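Local coordinates for muconate cycloisomerase (Azorhizobium caulinodans, PDB 3MY9), which belongs to the mandelate racemase/muconate lactonizing enzyme family of the enolase superfamily and binds magnesium in a TIM-barrel-like domain, at residues R228-A238 and D256-D267. Residues are numbered along the deposited sequence; the frame is centred on the assembly and turned at random.
Sequences RRHLDAMAGFA and DLMEVVRRQAAD. With MG (magnesium ion), chain B.
Ala-235 and Ala-265 bring the backbones closest, CA to CA 3.7 Å, where helix 231-238 meets the turn that ends helix 256-263; the two helix axes cross at -48°. Both helices belong to the outer layer of the barrel domain. Gln-264 closes the second helix with a Schellman motif, and this turn lets Ala-265 lie against the first helix. Leu-231 reaches across with CD2, 3.7 Å from Ala-265 CB, and also touches Val-260 CG2. Its CD1 rests on Glu-259 CG and lies over one face of the Arg-263 guanidinium, offset toward its rim.

Salt bridges flank this apolar patch. Arg-228, its chain extended from CG to NE, grips Asp-256 end-on: NH1 to OD1 3.1 Å and NH2 to OD2 2.9 Å. Both oxygens are met from above the carboxylate plane, which is turned 54° from the guanidinium. Arg-228 NH2 also bonds Glu-249 O. Arg-263 bends at chi2 and chi3, and its NE and NH1 make weak bonds to Asp-232 OD1. Its NH2 holds Glu-259 OE2 at 2.6 Å and also pairs with Glu-259 of a second subunit.

A water bridges Ala-235 O and Gln-264 O. Ala-238 O binds magnesium at 2.0 Å, with Leu-241 O a further ligand. Asp-267 takes bonds from two of the metal's waters, one on each carboxylate oxygen. OD2 also accepts a bond from Ile-245 N. The negative charge of Asp-267 thus acts in the second shell and probably favours the ion there.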
loop_
_atom_site.group_PDB
_atom_site.type_symbol
_atom_site.label_atom_id
_atom_site.label_comp_id
_atom_site.label_asym_id
_atom_site.label_seq_id
_atom_site.Cartn_x
_atom_site.Cartn_y
_atom_site.Cartn_z
ATOM N N ARG A 228 -21.832 -4.197 -10.704
ATOM C CA ARG A 228 -20.940 -5.108 -9.999
ATOM C C ARG A 228 -19.433 -4.787 -10.152
ATOM O O ARG A 228 -18.703 -4.804 -9.177
ATOM C CB ARG A 228 -21.229 -6.553 -10.463
ATOM C CG ARG A 228 -20.177 -7.602 -10.050
ATOM C CD ARG A 228 -20.600 -9.003 -10.444
ATOM N NE ARG A 228 -19.553 -9.981 -10.153
ATOM C CZ ARG A 228 -19.334 -10.560 -8.970
ATOM N NH1 ARG A 228 -18.344 -11.443 -8.846
ATOM N NH2 ARG A 228 -20.084 -10.283 -7.907
ATOM N N ARG A 229 -18.994 -4.460 -11.352
ATOM C CA ARG A 229 -17.544 -4.220 -11.606
ATOM C C ARG A 229 -16.862 -3.165 -10.704
ATOM O O ARG A 229 -15.702 -3.361 -10.274
ATOM C CB ARG A 229 -17.307 -3.798 -13.037
ATOM C CG ARG A 229 -18.151 -4.597 -14.057
ATOM C CD ARG A 229 -19.232 -3.735 -14.720
ATOM N NE ARG A 229 -18.597 -2.672 -15.506
ATOM C CZ ARG A 229 -19.197 -1.966 -16.457
ATOM N NH1 ARG A 229 -20.478 -2.194 -16.779
ATOM N NH2 ARG A 229 -18.505 -1.024 -17.095
ATOM N N HIS A 230 -17.592 -2.086 -10.418
ATOM C CA HIS A 230 -16.983 -0.853 -9.982
ATOM C C HIS A 230 -16.721 -0.802 -8.487
ATOM O O HIS A 230 -17.245 0.049 -7.771
ATOM C CB HIS A 230 -17.839 0.333 -10.432
ATOM C CG HIS A 230 -18.078 0.364 -11.894
ATOM N ND1 HIS A 230 -17.053 0.423 -12.812
ATOM C CD2 HIS A 230 -19.226 0.359 -12.610
ATOM C CE1 HIS A 230 -17.558 0.413 -14.036
ATOM N NE2 HIS A 230 -18.875 0.388 -13.939
ATOM N N LEU A 231 -15.852 -1.697 -8.032
ATOM C CA LEU A 231 -15.618 -1.882 -6.616
ATOM C C LEU A 231 -14.881 -0.695 -6.061
ATOM O O LEU A 231 -15.184 -0.239 -4.967
ATOM C CB LEU A 231 -14.824 -3.183 -6.337
ATOM C CG LEU A 231 -15.545 -4.518 -6.125
ATOM C CD1 LEU A 231 -14.525 -5.585 -5.741
ATOM C CD2 LEU A 231 -16.637 -4.440 -5.067
ATOM N N ASP A 232 -13.909 -0.172 -6.804
ATOM C CA ASP A 232 -13.245 1.055 -6.382
ATOM C C ASP A 232 -14.278 2.185 -6.289
ATOM O O ASP A 232 -14.251 2.983 -5.354
ATOM C CB ASP A 232 -12.119 1.471 -7.347
ATOM C CG ASP A 232 -10.843 0.627 -7.202
ATOM O OD1 ASP A 232 -10.602 -0.000 -6.152
ATOM O OD2 ASP A 232 -10.049 0.627 -8.175
ATOM N N ALA A 233 -15.191 2.274 -7.250
ATOM C CA ALA A 233 -16.197 3.331 -7.164
ATOM C C ALA A 233 -17.058 3.129 -5.883
ATOM O O ALA A 233 -17.315 4.064 -5.147
ATOM C CB ALA A 233 -17.070 3.370 -8.418
ATOM N N MET A 234 -17.487 1.894 -5.649
ATOM C CA MET A 234 -18.272 1.546 -4.477
ATOM C C MET A 234 -17.502 1.874 -3.184
ATOM O O MET A 234 -18.090 2.467 -2.240
ATOM C CB MET A 234 -18.655 0.051 -4.538
ATOM C CG MET A 234 -19.748 -0.283 -5.558
ATOM S SD MET A 234 -21.450 0.105 -4.958
ATOM C CE MET A 234 -21.675 -1.289 -3.860
ATOM N N ALA A 235 -16.199 1.566 -3.166
ATOM C CA ALA A 235 -15.335 1.898 -2.009
ATOM C C ALA A 235 -15.220 3.416 -1.844
ATOM O O ALA A 235 -15.300 3.935 -0.735
ATOM C CB ALA A 235 -13.895 1.234 -2.120
ATOM N N GLY A 236 -15.064 4.118 -2.961
ATOM C CA GLY A 236 -15.108 5.594 -3.002
ATOM C C GLY A 236 -16.372 6.136 -2.367
ATOM O O GLY A 236 -16.318 7.001 -1.485
ATOM N N PHE A 237 -17.530 5.593 -2.751
ATOM C CA PHE A 237 -18.793 6.060 -2.147
ATOM C C PHE A 237 -18.814 5.813 -0.649
ATOM O O PHE A 237 -19.191 6.680 0.137
ATOM C CB PHE A 237 -20.039 5.440 -2.813
ATOM C CG PHE A 237 -20.079 5.550 -4.338
ATOM C CD1 PHE A 237 -19.526 6.650 -5.010
ATOM C CD2 PHE A 237 -20.700 4.560 -5.085
ATOM C CE1 PHE A 237 -19.558 6.727 -6.387
ATOM C CE2 PHE A 237 -20.750 4.640 -6.470
ATOM C CZ PHE A 237 -20.188 5.714 -7.125
ATOM N N ALA A 238 -18.472 4.593 -0.242
ATOM C CA ALA A 238 -18.488 4.241 1.162
ATOM C C ALA A 238 -17.555 5.158 1.951
ATOM O O ALA A 238 -17.900 5.599 3.043
ATOM C CB ALA A 238 -18.099 2.748 1.383
ATOM N N ASP A 256 -16.367 -13.089 -3.189
ATOM C CA ASP A 256 -16.641 -11.682 -3.423
ATOM C C ASP A 256 -16.542 -10.942 -2.079
ATOM O O ASP A 256 -16.014 -9.839 -2.009
ATOM C CB ASP A 256 -18.060 -11.436 -4.011
ATOM C CG ASP A 256 -18.251 -12.017 -5.411
ATOM O OD1 ASP A 256 -17.272 -12.303 -6.120
ATOM O OD2 ASP A 256 -19.419 -12.172 -5.825
ATOM N N LEU A 257 -17.077 -11.535 -1.030
ATOM C CA LEU A 257 -17.149 -10.865 0.242
ATOM C C LEU A 257 -15.744 -10.574 0.752
ATOM O O LEU A 257 -15.486 -9.460 1.172
ATOM C CB LEU A 257 -17.955 -11.665 1.261
ATOM C CG LEU A 257 -18.051 -11.053 2.676
ATOM C CD1 LEU A 257 -18.685 -9.656 2.653
ATOM C CD2 LEU A 257 -18.827 -11.991 3.572
ATOM N N MET A 258 -14.826 -11.534 0.672
ATOM C CA MET A 258 -13.439 -11.257 1.091
ATOM C C MET A 258 -12.813 -10.082 0.346
ATOM O O MET A 258 -12.059 -9.303 0.928
ATOM C CB MET A 258 -12.522 -12.494 1.005
ATOM C CG MET A 258 -12.809 -13.531 2.122
ATOM S SD MET A 258 -12.501 -13.112 3.892
ATOM C CE MET A 258 -12.370 -11.361 3.972
ATOM N N GLU A 259 -13.142 -9.932 -0.936
ATOM C CA GLU A 259 -12.636 -8.789 -1.703
ATOM C C GLU A 259 -13.349 -7.482 -1.320
ATOM O O GLU A 259 -12.728 -6.426 -1.267
ATOM C CB GLU A 259 -12.759 -9.058 -3.187
ATOM C CG GLU A 259 -12.003 -8.052 -4.035
ATOM C CD GLU A 259 -10.477 -8.101 -3.831
ATOM O OE1 GLU A 259 -9.895 -9.166 -3.518
ATOM O OE2 GLU A 259 -9.856 -7.039 -3.988
ATOM N N VAL A 260 -14.648 -7.553 -1.057
ATOM C CA VAL A 260 -15.386 -6.405 -0.598
ATOM C C VAL A 260 -14.775 -5.916 0.740
ATOM O O VAL A 260 -14.586 -4.722 0.924
ATOM C CB VAL A 260 -16.897 -6.728 -0.480
ATOM C CG1 VAL A 260 -17.666 -5.696 0.335
ATOM C CG2 VAL A 260 -17.519 -6.906 -1.895
ATOM N N VAL A 261 -14.495 -6.836 1.667
ATOM C CA VAL A 261 -13.914 -6.461 2.947
ATOM C C VAL A 261 -12.551 -5.834 2.729
ATOM O O VAL A 261 -12.268 -4.787 3.262
ATOM C CB VAL A 261 -13.787 -7.657 3.892
ATOM C CG1 VAL A 261 -13.039 -7.290 5.169
ATOM C CG2 VAL A 261 -15.171 -8.233 4.197
ATOM N N ARG A 262 -11.731 -6.474 1.906
ATOM C CA ARG A 262 -10.353 -6.044 1.675
ATOM C C ARG A 262 -10.292 -4.649 1.088
ATOM O O ARG A 262 -9.368 -3.883 1.385
ATOM C CB ARG A 262 -9.701 -7.005 0.698
ATOM C CG ARG A 262 -8.252 -6.715 0.386
ATOM C CD ARG A 262 -7.679 -7.743 -0.615
ATOM N NE ARG A 262 -6.432 -7.241 -1.178
ATOM C CZ ARG A 262 -6.338 -6.340 -2.159
ATOM N NH1 ARG A 262 -7.422 -5.849 -2.734
ATOM N NH2 ARG A 262 -5.130 -5.943 -2.573
ATOM N N ARG A 263 -11.249 -4.345 0.209
ATOM C CA ARG A 263 -11.292 -3.046 -0.442
ATOM C C ARG A 263 -12.188 -2.072 0.342
ATOM O O ARG A 263 -12.275 -0.912 -0.026
ATOM C CB ARG A 263 -11.827 -3.167 -1.879
ATOM C CG ARG A 263 -11.052 -4.116 -2.772
ATOM C CD ARG A 263 -9.884 -3.458 -3.471
ATOM N NE ARG A 263 -10.238 -3.021 -4.823
ATOM C CZ ARG A 263 -10.369 -3.824 -5.873
ATOM N NH1 ARG A 263 -10.695 -3.308 -7.040
ATOM N NH2 ARG A 263 -10.207 -5.141 -5.765
ATOM N N GLN A 264 -12.861 -2.549 1.396
ATOM C CA GLN A 264 -13.856 -1.744 2.117
ATOM C C GLN A 264 -14.858 -1.117 1.140
ATOM O O GLN A 264 -15.186 0.087 1.206
ATOM C CB GLN A 264 -13.168 -0.647 2.969
ATOM C CG GLN A 264 -12.075 -1.192 3.980
ATOM C CD GLN A 264 -11.386 -0.052 4.699
ATOM O OE1 GLN A 264 -10.303 0.378 4.309
ATOM N NE2 GLN A 264 -12.051 0.500 5.696
ATOM N N ALA A 265 -15.343 -1.947 0.236
ATOM C CA ALA A 265 -16.201 -1.505 -0.849
ATOM C C ALA A 265 -17.697 -1.454 -0.464
ATOM O O ALA A 265 -18.507 -0.998 -1.242
ATOM C CB ALA A 265 -15.971 -2.406 -2.052
ATOM N N ALA A 266 -18.064 -1.919 0.735
ATOM C CA ALA A 266 -19.473 -1.864 1.191
ATOM C C ALA A 266 -19.542 -1.949 2.715
ATOM O O ALA A 266 -18.639 -2.433 3.314
ATOM C CB ALA A 266 -20.321 -2.988 0.575
ATOM N N ASP A 267 -20.644 -1.489 3.298
ATOM C CA ASP A 267 -20.855 -1.514 4.730
ATOM C C ASP A 267 -21.813 -2.634 5.159
ATOM O O ASP A 267 -21.991 -2.850 6.360
ATOM C CB ASP A 267 -21.427 -0.164 5.187
ATOM C CG ASP A 267 -20.576 1.003 4.741
ATOM O OD1 ASP A 267 -19.441 1.110 5.221
ATOM O OD2 ASP A 267 -21.014 1.775 3.862
HETATM MG MG MG B . -19.149 5.358 4.618
HETATM O O HOH W 1 -14.391 2.572 1.696
HETATM O O HOH W 2 -18.291 3.457 5.097
HETATM O O HOH W 3 -20.679 4.335 3.560
HETATM O O HOH W 4 -17.997 6.419 5.842
HETATM O O HOH W 5 -20.424 4.997 6.367
#